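Local coordinates for glycoside hydrolase (Streptococcus pneumoniae serotype 4, PDB 6ORH), which probably hydrolyses alpha-L-fucosidic linkages, releasing fucose from host-derived carbohydrate antigens, at residues E38-G42 with W127-S131; D257-R261 with D271-L275; R345-D349 with L442-S446. The protein carries 2 engineered substitutions. All blocks are in the same frame, centred on the assembly; numbering follows the deposited sequence.

Contacts 1 and 2 belong to the alpha-L-fucosidase barrel, with centres about 25 Å apart, and both reach the bound glycan; contact 3 lies in the F5/8 type C domain, about 50 Å from contact 1 and 34 Å from contact 2, centre to centre. Contact 1 is a surface meeting of two loops, carried by crossed tryptophan rings without hydrogen bonds between segments. Contacts 2 and 3 are partly buried: contact 2 joins the end of a strand to the loop before a helix, contact 3 a 3-10 segment to a strand, each with a backbone hydrogen bond. A lysine ammonium adds polar anchoring in contact 2, whereas contact 3 relies on aliphatic packing beside a calcium site.

Contact 1: E38-G42 with W127-S131; sequences EWGTG and WDAHS. With NDG (2-acetamido-2-deoxy-alpha-D-glucopyranose), chain C; FUC (alpha-L-fucopyranose), chain B.
The indole nitrogen of W39, whose ring also packs against W127, donates to two fucose hydroxyls: NE1 to O2 of FUC at 2.8 Å with an N-H...O angle of 138°, and, only weakly, NE1 to O3 of FUC at 3.4 Å. With CG anti to the carbonyl carbon (chi1 -81°), W39 presents the NE1 edge to the sugar and one face to W127. CZ3 of W127 sits 3.7 Å above that face, displaced toward the rim. The six-membered rings have centroids 5.0 Å apart and planes at 75°, the evidence for a T-shaped stack in which W127 supplies the edge. W127, from the other loop, thus backs the sugar-binding ring of W39. H78 is a second edge-to-face partner of W39 and, with H28, H77, Y123 and N171, hydrogen-bonds the fucose; V403 of the second subunit also packs on W39.

Beyond the rings the loops meet without a direct hydrogen bond. CB of A129 rests 3.5 Å from O of T41, and the edge of the H130 imidazole reaches G42, its CD2 3.1 Å from the carbonyl O in the ring plane. The chain bends here in an Asx turn, in which OD1 of D128 accepts from N of H130 (3.0 Å). The same OD1 also accepts, from above the carboxylate plane, from N of S131 (2.9 Å), three residues on, which makes an Asx motif.

Segment 38-42 belongs to the loop between helices 31-35 and 56-65. Segment 127-131 follows barrel strand 119-124 and precedes helix 139-154, whose Y142 and Y145 touch D128.

Contact 2: D257-R261 with D271-L275; sequences DVSIR and DPKSL. With GAL (beta-D-galactopyranose), chain D.
The chain leaving strand 250-259 and the chain entering helix 275-284 approach most closely at R261 and P272, where the CA atoms are 4.7 Å apart, and N of K273 donates to O of I260 at 2.8 Å with an N-H...O angle of 153°. K273 then turns its side chain back along the other segment. Its CG passes I260 O, and a bend at chi4 (56°) delivers NZ to the carbonyl O of S259, 2.7 Å away and with the donor tilted 24° from the carbonyl plane. A water accepts from the same NZ at 2.7 Å and donates to O of R261 at 3.0 Å, so the ammonium reaches that second carbonyl indirectly. CE of K273 packs against CG2 of V258, with I281 of helix 275-284 close to both side chains.

In the barrel, these segments are the two ends of one beta-alpha loop: strand 250-259 runs parallel to strand 292-295 and delivers D257 to the glycan. There OD2 of D257 accepts from O6 of GAL at 2.6 Å. At the turn that follows, N of R261 donates to OG of S259, closing an ST turn; OG is also bonded to G263 and N295.

P272 lies alongside two side chains of the first segment, meeting each at a different ring carbon. CG1 of I260 is 3.9 Å from CB of P272, while CD of P272 lies over one face of the R261 guanidinium, 4.1 Å from NH2. A salt bridge from NE of R261 to D308 of helix 306-322 holds that flat group in place.

Contact 3: R345-D349 with L442-S446; sequences RHLTD and LTKIS
L347 fits its two methyl branches against different residues of strand 441-448, joining a 3-10 turn to one sheet of the F5/8 type C beta sandwich. With CG anti to the carbonyl carbon (chi1 -66°), CD2 lies 3.5 Å from CB of L442, while CD1 meets CD1 of I445 at 3.7 Å. L347 crosses both side chains obliquely, so the packing is of single branches rather than of chains laid alongside. L366 of strand 364-370, in the facing sheet, and W356 of strand 356-357 also touch L347, placing it between the layers. T348 brings CG2 within 3.9 Å of O of I445, and its hydroxyl bonds to O of A331.

H346, D349 and T443 belong to a calcium site observed in this protein, with L351 and S354 completing the set; this chain holds no calcium in the model. O of H346 and O of T443 lie 3.5 Å apart, two acceptors with no bond between them. D349 OD2 is held by S354 and by a salt bridge to R345 NH1.

The backbones are joined by one hydrogen bond, N of I445 to O of L347, 3.0 Å long and nearly straight at 171°; the same carbonyl O receives a CA-H...O contact from K444, CA to O 3.5 Å.

Contact 1: E38-G42 with W127-S131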
loop_
_atom_site.group_PDB
_atom_site.type_symbol
_atom_site.label_atom_id
_atom_site.label_comp_id
_atom_site.label_asym_id
_atom_site.label_seq_id
_atom_site.Cartn_x
_atom_site.Cartn_y
_atom_site.Cartn_z
ATOM N N GLU A 38 -29.360 3.362 -4.071
ATOM C CA GLU A 38 -28.314 2.375 -4.352
ATOM C C GLU A 38 -28.880 0.964 -4.288
ATOM O O GLU A 38 -28.460 0.087 -5.054
ATOM C CB GLU A 38 -27.128 2.572 -3.405
ATOM C CG GLU A 38 -26.248 3.732 -3.839
ATOM C CD GLU A 38 -25.477 3.380 -5.104
ATOM O OE1 GLU A 38 -24.588 2.518 -5.017
ATOM O OE2 GLU A 38 -25.745 3.959 -6.171
ATOM N N TRP A 39 -29.838 0.734 -3.376
ATOM C CA TRP A 39 -30.526 -0.549 -3.299
ATOM C C TRP A 39 -32.022 -0.295 -3.405
ATOM O O TRP A 39 -32.504 0.700 -2.856
ATOM C CB TRP A 39 -30.245 -1.242 -1.956
ATOM C CG TRP A 39 -28.953 -1.993 -1.837
ATOM C CD1 TRP A 39 -27.913 -2.031 -2.729
ATOM C CD2 TRP A 39 -28.555 -2.810 -0.717
ATOM N NE1 TRP A 39 -26.894 -2.812 -2.240
ATOM C CE2 TRP A 39 -27.263 -3.314 -1.013
ATOM C CE3 TRP A 39 -29.165 -3.174 0.500
ATOM C CZ2 TRP A 39 -26.576 -4.151 -0.129
ATOM C CZ3 TRP A 39 -28.484 -4.014 1.360
ATOM C CH2 TRP A 39 -27.212 -4.500 1.040
ATOM N N GLY A 40 -32.730 -1.217 -4.056
ATOM C CA GLY A 40 -34.176 -1.115 -4.210
ATOM C C GLY A 40 -34.877 -2.225 -3.432
ATOM O O GLY A 40 -34.237 -3.193 -3.015
ATOM N N THR A 41 -36.206 -2.112 -3.283
ATOM C CA THR A 41 -36.915 -2.994 -2.375
ATOM C C THR A 41 -37.743 -4.029 -3.125
ATOM O O THR A 41 -38.242 -4.966 -2.525
ATOM C CB THR A 41 -37.854 -2.184 -1.478
ATOM O OG1 THR A 41 -38.786 -1.572 -2.364
ATOM C CG2 THR A 41 -37.117 -1.149 -0.658
ATOM N N GLY A 42 -37.923 -3.821 -4.439
ATOM C CA GLY A 42 -38.787 -4.650 -5.259
ATOM C C GLY A 42 -40.202 -4.078 -5.297
ATOM O O GLY A 42 -41.097 -4.662 -5.920
ATOM N N TRP A 127 -29.493 -12.513 -4.525
ATOM C CA TRP A 127 -30.530 -11.933 -3.656
ATOM C C TRP A 127 -31.603 -11.267 -4.522
ATOM O O TRP A 127 -31.287 -10.417 -5.374
ATOM C CB TRP A 127 -29.889 -10.936 -2.674
ATOM C CG TRP A 127 -30.877 -10.205 -1.808
ATOM C CD1 TRP A 127 -32.080 -10.652 -1.351
ATOM C CD2 TRP A 127 -30.734 -8.852 -1.346
ATOM N NE1 TRP A 127 -32.700 -9.657 -0.633
ATOM C CE2 TRP A 127 -31.894 -8.552 -0.594
ATOM C CE3 TRP A 127 -29.718 -7.898 -1.439
ATOM C CZ2 TRP A 127 -32.058 -7.309 0.020
ATOM C CZ3 TRP A 127 -29.882 -6.662 -0.845
ATOM C CH2 TRP A 127 -31.041 -6.381 -0.107
ATOM N N ASP A 128 -32.877 -11.640 -4.293
ATOM C CA ASP A 128 -33.977 -11.056 -5.043
ATOM C C ASP A 128 -35.043 -10.585 -4.050
ATOM O O ASP A 128 -35.721 -11.421 -3.434
ATOM C CB ASP A 128 -34.537 -12.101 -6.022
ATOM C CG ASP A 128 -35.486 -11.512 -7.038
ATOM O OD1 ASP A 128 -36.316 -10.662 -6.648
ATOM O OD2 ASP A 128 -35.377 -11.889 -8.218
ATOM N N ALA A 129 -35.157 -9.260 -3.908
ATOM C CA ALA A 129 -36.058 -8.634 -2.943
ATOM C C ALA A 129 -37.501 -8.573 -3.453
ATOM O O ALA A 129 -38.398 -8.258 -2.668
ATOM C CB ALA A 129 -35.552 -7.253 -2.591
ATOM N N HIS A 130 -37.729 -8.876 -4.742
ATOM C CA HIS A 130 -39.069 -8.892 -5.322
ATOM C C HIS A 130 -39.717 -10.274 -5.274
ATOM O O HIS A 130 -40.886 -10.415 -4.881
ATOM C CB HIS A 130 -39.066 -8.402 -6.784
ATOM C CG HIS A 130 -40.458 -8.384 -7.340
ATOM N ND1 HIS A 130 -41.024 -9.456 -8.009
ATOM C CD2 HIS A 130 -41.408 -7.425 -7.288
ATOM C CE1 HIS A 130 -42.274 -9.154 -8.341
ATOM N NE2 HIS A 130 -42.520 -7.919 -7.929
ATOM N N SER A 131 -38.991 -11.295 -5.712
ATOM C CA SER A 131 -39.569 -12.585 -6.048
ATOM C C SER A 131 -40.282 -13.202 -4.847
ATOM O O SER A 131 -39.680 -13.358 -3.778
ATOM C CB SER A 131 -38.488 -13.532 -6.463
ATOM O OG SER A 131 -39.085 -14.797 -6.693
HETATM C C1 NDG C . -22.341 -2.966 0.576
HETATM C C2 NDG C . -22.255 -2.891 -0.955
HETATM C C3 NDG C . -22.150 -4.296 -1.556
HETATM C C4 NDG C . -20.974 -5.092 -0.911
HETATM C C5 NDG C . -21.057 -4.969 0.630
HETATM C C6 NDG C . -19.660 -5.400 1.134
HETATM C C7 NDG C . -23.352 -0.904 -1.923
HETATM C C8 NDG C . -24.648 -0.225 -2.308
HETATM O O5 NDG C . -21.122 -3.605 1.059
HETATM O O3 NDG C . -21.949 -4.145 -2.982
HETATM O O4 NDG C . -21.218 -6.470 -1.216
HETATM O O6 NDG C . -19.701 -5.521 2.539
HETATM O O7 NDG C . -22.284 -0.318 -1.984
HETATM N N2 NDG C . -23.429 -2.162 -1.454
HETATM O O1 NDG C . -23.444 -3.746 0.972
HETATM C C1 FUC B . -22.618 -5.003 -3.849
HETATM C C2 FUC B . -24.024 -4.602 -4.260
HETATM C C3 FUC B . -23.937 -3.232 -4.924
HETATM C C4 FUC B . -23.120 -3.332 -6.217
HETATM C C5 FUC B . -21.720 -3.884 -5.849
HETATM C C6 FUC B . -20.886 -4.196 -7.078
HETATM O O2 FUC B . -24.812 -4.524 -3.058
HETATM O O3 FUC B . -25.268 -2.766 -5.208
HETATM O O4 FUC B . -23.828 -4.192 -7.154
HETATM O O5 FUC B . -21.803 -5.117 -5.028
#

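Contact 2: D257-R261 with D271-L275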
loop_
_atom_site.group_PDB
_atom_site.type_symbol
_atom_site.label_atom_id
_atom_site.label_comp_id
_atom_site.label_asym_id
_atom_site.label_seq_id
_atom_site.Cartn_x
_atom_site.Cartn_y
_atom_site.Cartn_z
ATOM N N ASP A 257 -13.267 -4.361 -8.594
ATOM C CA ASP A 257 -14.403 -3.590 -9.079
ATOM C C ASP A 257 -14.508 -2.283 -8.314
ATOM O O ASP A 257 -14.330 -2.242 -7.102
ATOM C CB ASP A 257 -15.703 -4.400 -8.937
ATOM C CG ASP A 257 -16.055 -4.811 -7.505
ATOM O OD1 ASP A 257 -15.130 -5.208 -6.731
ATOM O OD2 ASP A 257 -17.239 -4.737 -7.147
ATOM N N VAL A 258 -14.883 -1.215 -9.027
ATOM C CA VAL A 258 -14.967 0.082 -8.375
ATOM C C VAL A 258 -15.810 0.951 -9.286
ATOM O O VAL A 258 -15.704 0.825 -10.510
ATOM C CB VAL A 258 -13.562 0.678 -8.135
ATOM C CG1 VAL A 258 -12.725 0.733 -9.418
ATOM C CG2 VAL A 258 -13.645 2.076 -7.509
ATOM N N SER A 259 -16.591 1.833 -8.669
ATOM C CA SER A 259 -17.407 2.744 -9.469
ATOM C C SER A 259 -16.616 4.007 -9.787
ATOM O O SER A 259 -15.799 4.465 -8.979
ATOM C CB SER A 259 -18.678 3.063 -8.739
ATOM O OG SER A 259 -19.538 3.871 -9.573
ATOM N N ILE A 260 -16.893 4.591 -10.966
ATOM C CA ILE A 260 -16.323 5.895 -11.293
ATOM C C ILE A 260 -16.917 6.975 -10.382
ATOM O O ILE A 260 -16.323 8.053 -10.254
ATOM C CB ILE A 260 -16.468 6.238 -12.792
ATOM C CG1 ILE A 260 -15.451 7.301 -13.201
ATOM C CG2 ILE A 260 -17.897 6.682 -13.126
ATOM C CD1 ILE A 260 -15.482 7.615 -14.688
ATOM N N ARG A 261 -18.031 6.671 -9.718
ATOM C CA ARG A 261 -18.705 7.604 -8.825
ATOM C C ARG A 261 -18.732 7.026 -7.413
ATOM O O ARG A 261 -18.370 5.860 -7.182
ATOM C CB ARG A 261 -20.136 7.858 -9.332
ATOM C CG ARG A 261 -20.207 8.802 -10.529
ATOM C CD ARG A 261 -21.261 8.387 -11.564
ATOM N NE ARG A 261 -21.310 9.493 -12.520
ATOM C CZ ARG A 261 -21.960 10.635 -12.314
ATOM N NH1 ARG A 261 -22.688 10.812 -11.222
ATOM N NH2 ARG A 261 -21.822 11.605 -13.195
ATOM N N ASP A 271 -20.209 13.346 -8.652
ATOM C CA ASP A 271 -19.254 13.596 -9.711
ATOM C C ASP A 271 -18.356 12.379 -9.895
ATOM O O ASP A 271 -18.086 11.671 -8.916
ATOM C CB ASP A 271 -18.389 14.796 -9.327
ATOM C CG ASP A 271 -19.196 16.084 -9.320
ATOM O OD1 ASP A 271 -19.807 16.385 -10.350
ATOM O OD2 ASP A 271 -19.199 16.775 -8.287
ATOM N N PRO A 272 -17.802 12.146 -11.106
ATOM C CA PRO A 272 -16.824 11.076 -11.312
ATOM C C PRO A 272 -15.505 11.383 -10.612
ATOM O O PRO A 272 -15.168 12.546 -10.363
ATOM C CB PRO A 272 -16.541 11.068 -12.814
ATOM C CG PRO A 272 -16.910 12.497 -13.229
ATOM C CD PRO A 272 -18.053 12.915 -12.341
ATOM N N LYS A 273 -14.750 10.315 -10.339
ATOM C CA LYS A 273 -13.410 10.429 -9.794
ATOM C C LYS A 273 -12.521 11.279 -10.695
ATOM O O LYS A 273 -12.649 11.302 -11.919
ATOM C CB LYS A 273 -12.854 9.008 -9.618
ATOM C CG LYS A 273 -13.478 8.292 -8.427
ATOM C CD LYS A 273 -12.969 6.863 -8.292
ATOM C CE LYS A 273 -13.460 6.113 -7.061
ATOM N NZ LYS A 273 -14.929 6.060 -6.925
ATOM N N SER A 274 -11.528 11.958 -10.097
ATOM C CA SER A 274 -10.542 12.672 -10.898
ATOM C C SER A 274 -9.646 11.719 -11.693
ATOM O O SER A 274 -9.515 10.524 -11.355
ATOM C CB SER A 274 -9.666 13.549 -10.009
ATOM O OG SER A 274 -8.895 12.718 -9.131
ATOM N N LEU A 275 -8.958 12.265 -12.698
ATOM C CA LEU A 275 -7.941 11.492 -13.392
ATOM C C LEU A 275 -6.914 10.950 -12.392
ATOM O O LEU A 275 -6.532 9.794 -12.473
ATOM C CB LEU A 275 -7.275 12.306 -14.504
ATOM C CG LEU A 275 -6.186 11.577 -15.280
ATOM C CD1 LEU A 275 -6.754 10.363 -16.015
ATOM C CD2 LEU A 275 -5.484 12.518 -16.259
HETATM C C1 GAL D . -20.031 -7.147 -1.703
HETATM C C2 GAL D . -20.314 -8.642 -1.440
HETATM C C3 GAL D . -19.363 -9.535 -2.252
HETATM C C4 GAL D . -19.219 -9.063 -3.702
HETATM C C5 GAL D . -18.879 -7.566 -3.681
HETATM C C6 GAL D . -18.690 -6.963 -5.052
HETATM O O2 GAL D . -20.114 -8.921 -0.045
HETATM O O3 GAL D . -19.801 -10.921 -2.182
HETATM O O4 GAL D . -20.450 -9.269 -4.453
HETATM O O5 GAL D . -20.017 -6.879 -3.104
HETATM O O6 GAL D . -18.152 -5.621 -4.906
HETATM O O HOH W 1 -16.418 4.624 -5.197
#

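Contact 3: R345-D349 with L442-S446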
loop_
_atom_site.group_PDB
_atom_site.type_symbol
_atom_site.label_atom_id
_atom_site.label_comp_id
_atom_site.label_asym_id
_atom_site.label_seq_id
_atom_site.Cartn_x
_atom_site.Cartn_y
_atom_site.Cartn_z
ATOM N N ARG A 345 18.541 -11.919 -22.412
ATOM C CA ARG A 345 18.223 -10.979 -23.480
ATOM C C ARG A 345 16.741 -11.054 -23.841
ATOM O O ARG A 345 16.206 -10.136 -24.459
ATOM C CB ARG A 345 19.116 -11.231 -24.706
ATOM C CG ARG A 345 18.971 -12.619 -25.315
ATOM C CD ARG A 345 19.559 -12.772 -26.723
ATOM N NE ARG A 345 19.196 -11.677 -27.624
ATOM C CZ ARG A 345 18.060 -11.568 -28.322
ATOM N NH1 ARG A 345 17.128 -12.506 -28.273
ATOM N NH2 ARG A 345 17.872 -10.510 -29.094
ATOM N N HIS A 346 16.066 -12.130 -23.416
ATOM C CA HIS A 346 14.650 -12.303 -23.696
ATOM C C HIS A 346 13.769 -11.303 -22.943
ATOM O O HIS A 346 12.579 -11.189 -23.233
ATOM C CB HIS A 346 14.236 -13.752 -23.420
ATOM C CG HIS A 346 14.846 -14.702 -24.395
ATOM N ND1 HIS A 346 14.865 -16.074 -24.190
ATOM C CD2 HIS A 346 15.508 -14.472 -25.556
ATOM C CE1 HIS A 346 15.465 -16.653 -25.214
ATOM N NE2 HIS A 346 15.885 -15.683 -26.062
ATOM N N LEU A 347 14.338 -10.587 -21.968
ATOM C CA LEU A 347 13.542 -9.678 -21.155
ATOM C C LEU A 347 13.310 -8.344 -21.861
ATOM O O LEU A 347 12.381 -7.630 -21.511
ATOM C CB LEU A 347 14.253 -9.477 -19.815
ATOM C CG LEU A 347 14.318 -10.735 -18.959
ATOM C CD1 LEU A 347 15.388 -10.625 -17.878
ATOM C CD2 LEU A 347 12.948 -11.007 -18.351
ATOM N N THR A 348 14.145 -8.014 -22.865
ATOM C CA THR A 348 14.018 -6.699 -23.479
ATOM C C THR A 348 13.989 -6.782 -25.005
ATOM O O THR A 348 14.221 -5.778 -25.679
ATOM C CB THR A 348 15.158 -5.771 -23.045
ATOM O OG1 THR A 348 16.388 -6.385 -23.415
ATOM C CG2 THR A 348 15.196 -5.562 -21.548
ATOM N N ASP A 349 13.696 -7.967 -25.542
ATOM C CA ASP A 349 13.848 -8.186 -26.974
ATOM C C ASP A 349 12.551 -7.866 -27.716
ATOM O O ASP A 349 12.514 -7.956 -28.942
ATOM C CB ASP A 349 14.376 -9.595 -27.268
ATOM C CG ASP A 349 13.408 -10.736 -26.967
ATOM O OD1 ASP A 349 12.344 -10.494 -26.358
ATOM O OD2 ASP A 349 13.749 -11.883 -27.337
ATOM N N LEU A 442 10.640 -14.704 -15.956
ATOM C CA LEU A 442 10.050 -13.421 -16.306
ATOM C C LEU A 442 10.014 -13.361 -17.829
ATOM O O LEU A 442 10.942 -13.875 -18.469
ATOM C CB LEU A 442 10.901 -12.262 -15.782
ATOM C CG LEU A 442 10.948 -12.030 -14.268
ATOM C CD1 LEU A 442 11.964 -10.938 -13.978
ATOM C CD2 LEU A 442 9.565 -11.611 -13.757
ATOM N N THR A 443 8.979 -12.719 -18.380
ATOM C CA THR A 443 8.827 -12.630 -19.827
ATOM C C THR A 443 9.281 -11.277 -20.362
ATOM O O THR A 443 9.510 -11.144 -21.569
ATOM C CB THR A 443 7.380 -12.879 -20.263
ATOM O OG1 THR A 443 6.509 -11.853 -19.756
ATOM C CG2 THR A 443 6.888 -14.249 -19.846
ATOM N N LYS A 444 9.423 -10.292 -19.486
ATOM C CA LYS A 444 9.580 -8.911 -19.914
ATOM C C LYS A 444 9.992 -8.054 -18.718
ATOM O O LYS A 444 9.510 -8.257 -17.582
ATOM C CB LYS A 444 8.218 -8.393 -20.389
ATOM C CG LYS A 444 8.170 -6.998 -21.004
ATOM C CD LYS A 444 6.700 -6.671 -21.229
ATOM C CE LYS A 444 6.388 -5.202 -21.309
ATOM N NZ LYS A 444 4.954 -5.013 -21.566
ATOM N N ILE A 445 10.911 -7.110 -18.976
ATOM C CA ILE A 445 11.147 -5.969 -18.106
ATOM C C ILE A 445 11.053 -4.725 -18.991
ATOM O O ILE A 445 11.713 -4.680 -20.035
ATOM C CB ILE A 445 12.512 -6.025 -17.385
ATOM C CG1 ILE A 445 12.638 -7.238 -16.455
ATOM C CG2 ILE A 445 12.770 -4.731 -16.625
ATOM C CD1 ILE A 445 14.064 -7.598 -16.133
ATOM N N SER A 446 10.180 -3.794 -18.602
ATOM C CA SER A 446 9.964 -2.540 -19.317
ATOM C C SER A 446 10.153 -1.362 -18.365
ATOM O O SER A 446 10.019 -1.519 -17.150
ATOM C CB SER A 446 8.599 -2.508 -19.997
ATOM O OG SER A 446 8.512 -3.568 -20.968
#